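Local coordinates for glycosyl hydrolase family 2, TIM barrel domain protein (Faecalibacterium prausnitzii A2-165, PDB 6ED2), which acts as a gut bacterial beta-glucuronidase, probably hydrolysing beta-glucuronide conjugates, including those of drugs that it thereby reactivates, at residues A[46-52]-A[89-95]; A[113-118]-A[194-200]. All blocks are in the same frame, centred on the assembly; numbering follows the deposited sequence.

Contact 1. Residues A[46-52]-A[89-95]; sequences WRFSFDP and YCGDFWY
Phe48 drives the edge of its ring against one face of Tyr95, a T-shaped pair with planes at 88° and centroids 5.0 Å apart. With CG anti to its backbone N (chi1 177°), the Phe48 ring leans toward the other strand. It also meets Phe93, Phe48 CE1 lying 3.8 Å from Phe93 CD1; those two planes are nearly parallel but slid apart. This aromatic cluster is the buried part of the contact. Beneath it Ser49 and Trp94 exchange both backbone bonds of an antiparallel pair, the shorter from Trp94 N to Ser49 O at 2.7 Å.

On the face that carries Ser49 and Trp94, the indole NE1 donates to Asp51 OD2 at 2.8 Å, nearly straight (168°) and in the ring plane. Asp51 OD2 also accepts from Gly56 N, while OD1 takes Lys55 N; so many donors would favour the ionised carboxylate.

Toward exposed Pro52 the backbone pairing slackens, the bond from Asp51 N to Asp92 O being bent. Tyr89 OH donates to that same Asp92 O at 2.5 Å. Side chains still pack closely here: Phe50 CD1 lies over one face of the Tyr89 ring, 3.4 Å from Tyr89 CG. A water links Asp51 O to Asp92 N, and a second donates to both Asp51 OD2 and Asp92 OD2, while Asn161 holds Asp92 OD1.

Within the beta-sandwich of the sugar-binding domain, strand 38-51 lies between strands 92-101 and 69-73. Strand 152-161 pairs beyond 92-101, while Phe77 packs on the aromatic cluster and Trp61 on Trp94.

Contact 2. Residues A[113-118]-A[194-200]; sequences RFGSVT and AGIHRPV
Val200 sets CG1 over one face of the Phe114 ring and brings CG2 to 3.8 Å from Phe114 CD1. Ser116 CB lies over one face of the Arg198 guanidinium, and a water sits in plane at its edge; another water occupies the edge of the His197 imidazole. In this sugar-binding beta-sandwich, strand 109-114 pairs antiparallel with strand 200-205 through Phe114 and Val200, then the two segments part and rejoin at Thr118 and Gly195 with the register shifted by one residue.

Gly115 N donates to Pro199 O (3.1 Å) on one side of the break, and Thr118 N to Gly195 O (3.0 Å) on the other, almost straight at 175°. Gly115 CA rests 3.8 Å from Arg198 CB, the lack of a side chain leaving room for that approach. Arg198, extended from CG to NE, passes alongside Ser116, whose OG is 3.4 Å from Arg198 CD. It carries the guanidinium to Glu323, a salt bridge, and to Pro358 O, both in the TIM barrel domain.

Waters fill in where the backbones diverge. One donates to Thr118 OG1, itself also hydrogen-bonded to Gly136 O, and accepts from His197 N at 2.8 Å.

In the fold
Contact 1 closes along the chain before contact 2 opens, and strand 92-101 is followed directly by strand 109-114. Their centres are 14 Å apart, and both reach the same antiparallel sheet of the sugar-binding domain, though strand 195-196 of contact 2 pairs with strand 75-76. They meet where aromatic side chains of contact 1 reach the backbone of contact 2: Tyr95 OH packs 3.4 Å from Gly195 CA, and Phe93 CZ 3.5 Å from Thr118 O. Ile196 also touches Trp46 and Tyr95. The centre of contact 1 lies about 25 Å from the centre of the chain and that of contact 2 about 14 Å, and contact 2 reaches the TIM barrel domain through Arg198.

Contact 1. Residues A[46-52]-A[89-95]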
# COMPACT_ATOMS: atom_id res chain seq x y z
N TRP A 46 25.54 0.97 24.96
CA TRP A 46 25.85 1.79 26.12
C TRP A 46 24.66 1.75 27.07
O TRP A 46 23.63 1.13 26.78
CB TRP A 46 26.15 3.24 25.72
CG TRP A 46 27.40 3.47 24.89
CD1 TRP A 46 27.97 2.63 23.97
CD2 TRP A 46 28.20 4.67 24.88
NE1 TRP A 46 29.08 3.23 23.39
CE2 TRP A 46 29.24 4.47 23.94
CE3 TRP A 46 28.14 5.88 25.58
CZ2 TRP A 46 30.21 5.45 23.68
CZ3 TRP A 46 29.11 6.86 25.31
CH2 TRP A 46 30.13 6.63 24.38
N ARG A 47 24.80 2.41 28.21
CA ARG A 47 23.69 2.67 29.12
C ARG A 47 23.15 4.08 28.87
O ARG A 47 23.86 4.96 28.36
CB ARG A 47 24.11 2.50 30.58
CG ARG A 47 24.80 1.18 30.92
CD ARG A 47 23.98 -0.04 30.50
NE ARG A 47 22.66 -0.07 31.13
CZ ARG A 47 21.74 -1.01 30.89
NH1 ARG A 47 21.99 -1.99 30.01
NH2 ARG A 47 20.56 -0.96 31.50
N PHE A 48 21.90 4.29 29.25
CA PHE A 48 21.18 5.49 28.85
C PHE A 48 20.12 5.79 29.90
O PHE A 48 19.46 4.88 30.39
CB PHE A 48 20.54 5.29 27.46
CG PHE A 48 19.69 6.45 26.98
CD1 PHE A 48 20.19 7.35 26.05
CD2 PHE A 48 18.36 6.61 27.40
CE1 PHE A 48 19.41 8.42 25.57
CE2 PHE A 48 17.58 7.66 26.92
CZ PHE A 48 18.11 8.56 26.00
N SER A 49 19.96 7.07 30.21
CA SER A 49 18.89 7.48 31.10
C SER A 49 18.40 8.86 30.70
O SER A 49 19.21 9.75 30.43
CB SER A 49 19.36 7.51 32.56
OG SER A 49 18.24 7.78 33.39
N PHE A 50 17.08 9.02 30.64
CA PHE A 50 16.49 10.35 30.60
C PHE A 50 16.72 11.04 31.94
O PHE A 50 16.83 10.39 32.99
CB PHE A 50 14.99 10.27 30.29
CG PHE A 50 14.67 9.69 28.93
CD1 PHE A 50 15.04 10.36 27.77
CD2 PHE A 50 14.00 8.48 28.82
CE1 PHE A 50 14.75 9.82 26.52
CE2 PHE A 50 13.70 7.94 27.55
CZ PHE A 50 14.07 8.62 26.41
N ASP A 51 16.77 12.38 31.91
CA ASP A 51 16.96 13.20 33.11
C ASP A 51 15.95 14.35 33.08
O ASP A 51 16.32 15.51 32.87
CB ASP A 51 18.40 13.72 33.17
CG ASP A 51 18.77 14.40 34.50
OD1 ASP A 51 17.91 14.56 35.41
OD2 ASP A 51 19.95 14.79 34.62
N PRO A 52 14.66 14.05 33.28
CA PRO A 52 13.64 15.10 33.08
C PRO A 52 13.71 16.22 34.10
O PRO A 52 13.28 17.34 33.82
CB PRO A 52 12.32 14.34 33.16
CG PRO A 52 12.64 13.13 33.98
CD PRO A 52 14.05 12.75 33.59
N TYR A 89 10.99 12.90 23.69
CA TYR A 89 11.67 13.46 24.85
C TYR A 89 12.56 14.63 24.46
O TYR A 89 13.38 14.54 23.53
CB TYR A 89 12.52 12.40 25.55
CG TYR A 89 13.23 12.99 26.74
CD1 TYR A 89 12.58 13.08 27.98
CD2 TYR A 89 14.52 13.51 26.64
CE1 TYR A 89 13.21 13.63 29.08
CE2 TYR A 89 15.16 14.08 27.74
CZ TYR A 89 14.50 14.13 28.96
OH TYR A 89 15.12 14.68 30.06
N CYS A 90 12.42 15.73 25.20
CA CYS A 90 13.18 16.95 24.92
C CYS A 90 13.77 17.45 26.23
O CYS A 90 13.04 17.78 27.16
CB CYS A 90 12.28 18.01 24.28
SG CYS A 90 13.20 19.49 23.71
N GLY A 91 15.09 17.49 26.30
CA GLY A 91 15.74 17.92 27.53
C GLY A 91 17.10 17.25 27.67
O GLY A 91 17.77 16.97 26.68
N ASP A 92 17.48 17.04 28.93
CA ASP A 92 18.74 16.39 29.29
C ASP A 92 18.59 14.87 29.26
O ASP A 92 17.59 14.32 29.74
CB ASP A 92 19.17 16.79 30.70
CG ASP A 92 19.73 18.20 30.80
OD1 ASP A 92 20.08 18.82 29.76
OD2 ASP A 92 19.83 18.68 31.94
N PHE A 93 19.61 14.18 28.73
CA PHE A 93 19.66 12.72 28.75
C PHE A 93 21.12 12.29 28.82
O PHE A 93 22.03 13.01 28.38
CB PHE A 93 18.96 12.09 27.52
CG PHE A 93 19.38 12.69 26.19
CD1 PHE A 93 20.37 12.08 25.43
CD2 PHE A 93 18.78 13.86 25.71
CE1 PHE A 93 20.77 12.60 24.20
CE2 PHE A 93 19.17 14.40 24.49
CZ PHE A 93 20.17 13.77 23.73
N TRP A 94 21.35 11.09 29.36
CA TRP A 94 22.69 10.61 29.69
C TRP A 94 23.03 9.32 28.95
O TRP A 94 22.21 8.40 28.87
CB TRP A 94 22.84 10.36 31.19
CG TRP A 94 22.73 11.58 32.08
CD1 TRP A 94 21.60 12.25 32.41
CD2 TRP A 94 23.80 12.21 32.79
NE1 TRP A 94 21.89 13.27 33.28
CE2 TRP A 94 23.23 13.28 33.52
CE3 TRP A 94 25.17 11.99 32.87
CZ2 TRP A 94 24.01 14.12 34.33
CZ3 TRP A 94 25.94 12.82 33.67
CH2 TRP A 94 25.35 13.87 34.39
N TYR A 95 24.25 9.27 28.44
CA TYR A 95 24.88 8.07 27.93
C TYR A 95 26.04 7.69 28.84
O TYR A 95 26.71 8.57 29.40
CB TYR A 95 25.40 8.27 26.51
CG TYR A 95 24.36 8.24 25.41
CD1 TYR A 95 24.23 7.12 24.60
CD2 TYR A 95 23.53 9.33 25.17
CE1 TYR A 95 23.30 7.08 23.58
CE2 TYR A 95 22.57 9.30 24.15
CZ TYR A 95 22.47 8.16 23.36
OH TYR A 95 21.53 8.10 22.34
O HOH W 1 15.72 17.75 31.16
O HOH W 2 21.04 17.33 33.88

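Contact 2. Residues A[113-118]-A[194-200]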
# COMPACT_ATOMS: atom_id res chain seq x y z
N ARG A 113 37.31 10.85 20.95
CA ARG A 113 36.67 11.55 19.84
C ARG A 113 35.20 11.16 19.75
O ARG A 113 34.86 9.97 19.74
CB ARG A 113 37.35 11.25 18.51
CG ARG A 113 36.45 11.54 17.27
CD ARG A 113 36.26 13.06 16.99
NE ARG A 113 37.52 13.72 16.63
CZ ARG A 113 38.00 13.85 15.39
NH1 ARG A 113 37.33 13.35 14.34
NH2 ARG A 113 39.16 14.47 15.19
N PHE A 114 34.33 12.17 19.70
CA PHE A 114 32.93 12.00 19.35
C PHE A 114 32.70 12.54 17.95
O PHE A 114 32.90 13.74 17.70
CB PHE A 114 32.03 12.71 20.35
CG PHE A 114 32.15 12.18 21.75
CD1 PHE A 114 31.25 11.23 22.22
CD2 PHE A 114 33.18 12.60 22.57
CE1 PHE A 114 31.38 10.72 23.51
CE2 PHE A 114 33.31 12.10 23.87
CZ PHE A 114 32.41 11.16 24.33
N GLY A 115 32.33 11.65 17.02
CA GLY A 115 31.89 12.10 15.71
C GLY A 115 30.85 13.20 15.82
O GLY A 115 30.94 14.23 15.15
N SER A 116 29.88 13.02 16.72
CA SER A 116 28.91 14.06 17.05
C SER A 116 28.12 13.62 18.28
O SER A 116 28.02 12.43 18.58
CB SER A 116 27.95 14.36 15.89
OG SER A 116 27.09 13.25 15.64
N VAL A 117 27.58 14.61 18.99
CA VAL A 117 26.56 14.40 20.01
C VAL A 117 25.51 15.48 19.79
O VAL A 117 25.84 16.67 19.71
CB VAL A 117 27.12 14.46 21.45
CG1 VAL A 117 26.00 14.24 22.45
CG2 VAL A 117 28.23 13.41 21.66
N THR A 118 24.25 15.08 19.66
CA THR A 118 23.18 15.98 19.24
C THR A 118 22.29 16.29 20.42
O THR A 118 21.73 15.36 21.02
CB THR A 118 22.40 15.33 18.10
OG1 THR A 118 23.32 14.97 17.05
CG2 THR A 118 21.32 16.28 17.57
N ALA A 194 17.90 13.13 18.09
CA ALA A 194 19.09 13.40 18.90
C ALA A 194 19.61 12.09 19.47
O ALA A 194 18.99 11.04 19.35
CB ALA A 194 18.80 14.40 20.01
N GLY A 195 20.76 12.18 20.12
CA GLY A 195 21.45 11.00 20.61
C GLY A 195 22.92 11.08 20.27
O GLY A 195 23.45 12.19 20.12
N ILE A 196 23.58 9.94 20.13
CA ILE A 196 24.97 9.90 19.69
C ILE A 196 24.97 9.21 18.33
O ILE A 196 24.87 7.98 18.24
CB ILE A 196 25.89 9.20 20.68
CG1 ILE A 196 25.85 9.90 22.03
CG2 ILE A 196 27.32 9.21 20.17
CD1 ILE A 196 26.92 9.41 22.96
N HIS A 197 25.09 10.01 17.28
CA HIS A 197 24.78 9.59 15.93
C HIS A 197 25.96 8.98 15.20
O HIS A 197 25.76 8.40 14.12
CB HIS A 197 24.27 10.79 15.11
CG HIS A 197 22.92 11.26 15.52
ND1 HIS A 197 22.48 12.55 15.32
CD2 HIS A 197 21.89 10.61 16.12
CE1 HIS A 197 21.25 12.67 15.77
NE2 HIS A 197 20.86 11.50 16.24
N ARG A 198 27.18 9.13 15.71
CA ARG A 198 28.35 8.79 14.91
C ARG A 198 29.35 8.03 15.77
O ARG A 198 29.26 8.05 17.00
CB ARG A 198 28.98 10.05 14.31
CG ARG A 198 28.12 10.66 13.22
CD ARG A 198 28.59 12.06 12.80
NE ARG A 198 27.52 12.72 12.05
CZ ARG A 198 27.60 13.95 11.55
NH1 ARG A 198 28.71 14.68 11.70
NH2 ARG A 198 26.56 14.45 10.89
N PRO A 199 30.31 7.35 15.15
CA PRO A 199 31.30 6.58 15.92
C PRO A 199 32.02 7.41 16.97
O PRO A 199 32.36 8.58 16.75
CB PRO A 199 32.27 6.08 14.84
CG PRO A 199 31.41 5.95 13.64
CD PRO A 199 30.36 7.02 13.71
N VAL A 200 32.24 6.77 18.13
CA VAL A 200 33.02 7.29 19.24
C VAL A 200 34.34 6.52 19.29
O VAL A 200 34.37 5.32 19.01
CB VAL A 200 32.25 7.15 20.57
CG1 VAL A 200 33.08 7.63 21.78
CG2 VAL A 200 30.88 7.86 20.48
O HOH W 3 31.44 14.28 12.55
O HOH W 4 24.79 13.98 14.25
O HOH W 5 29.99 10.41 18.37
O HOH W 6 25.20 12.82 17.46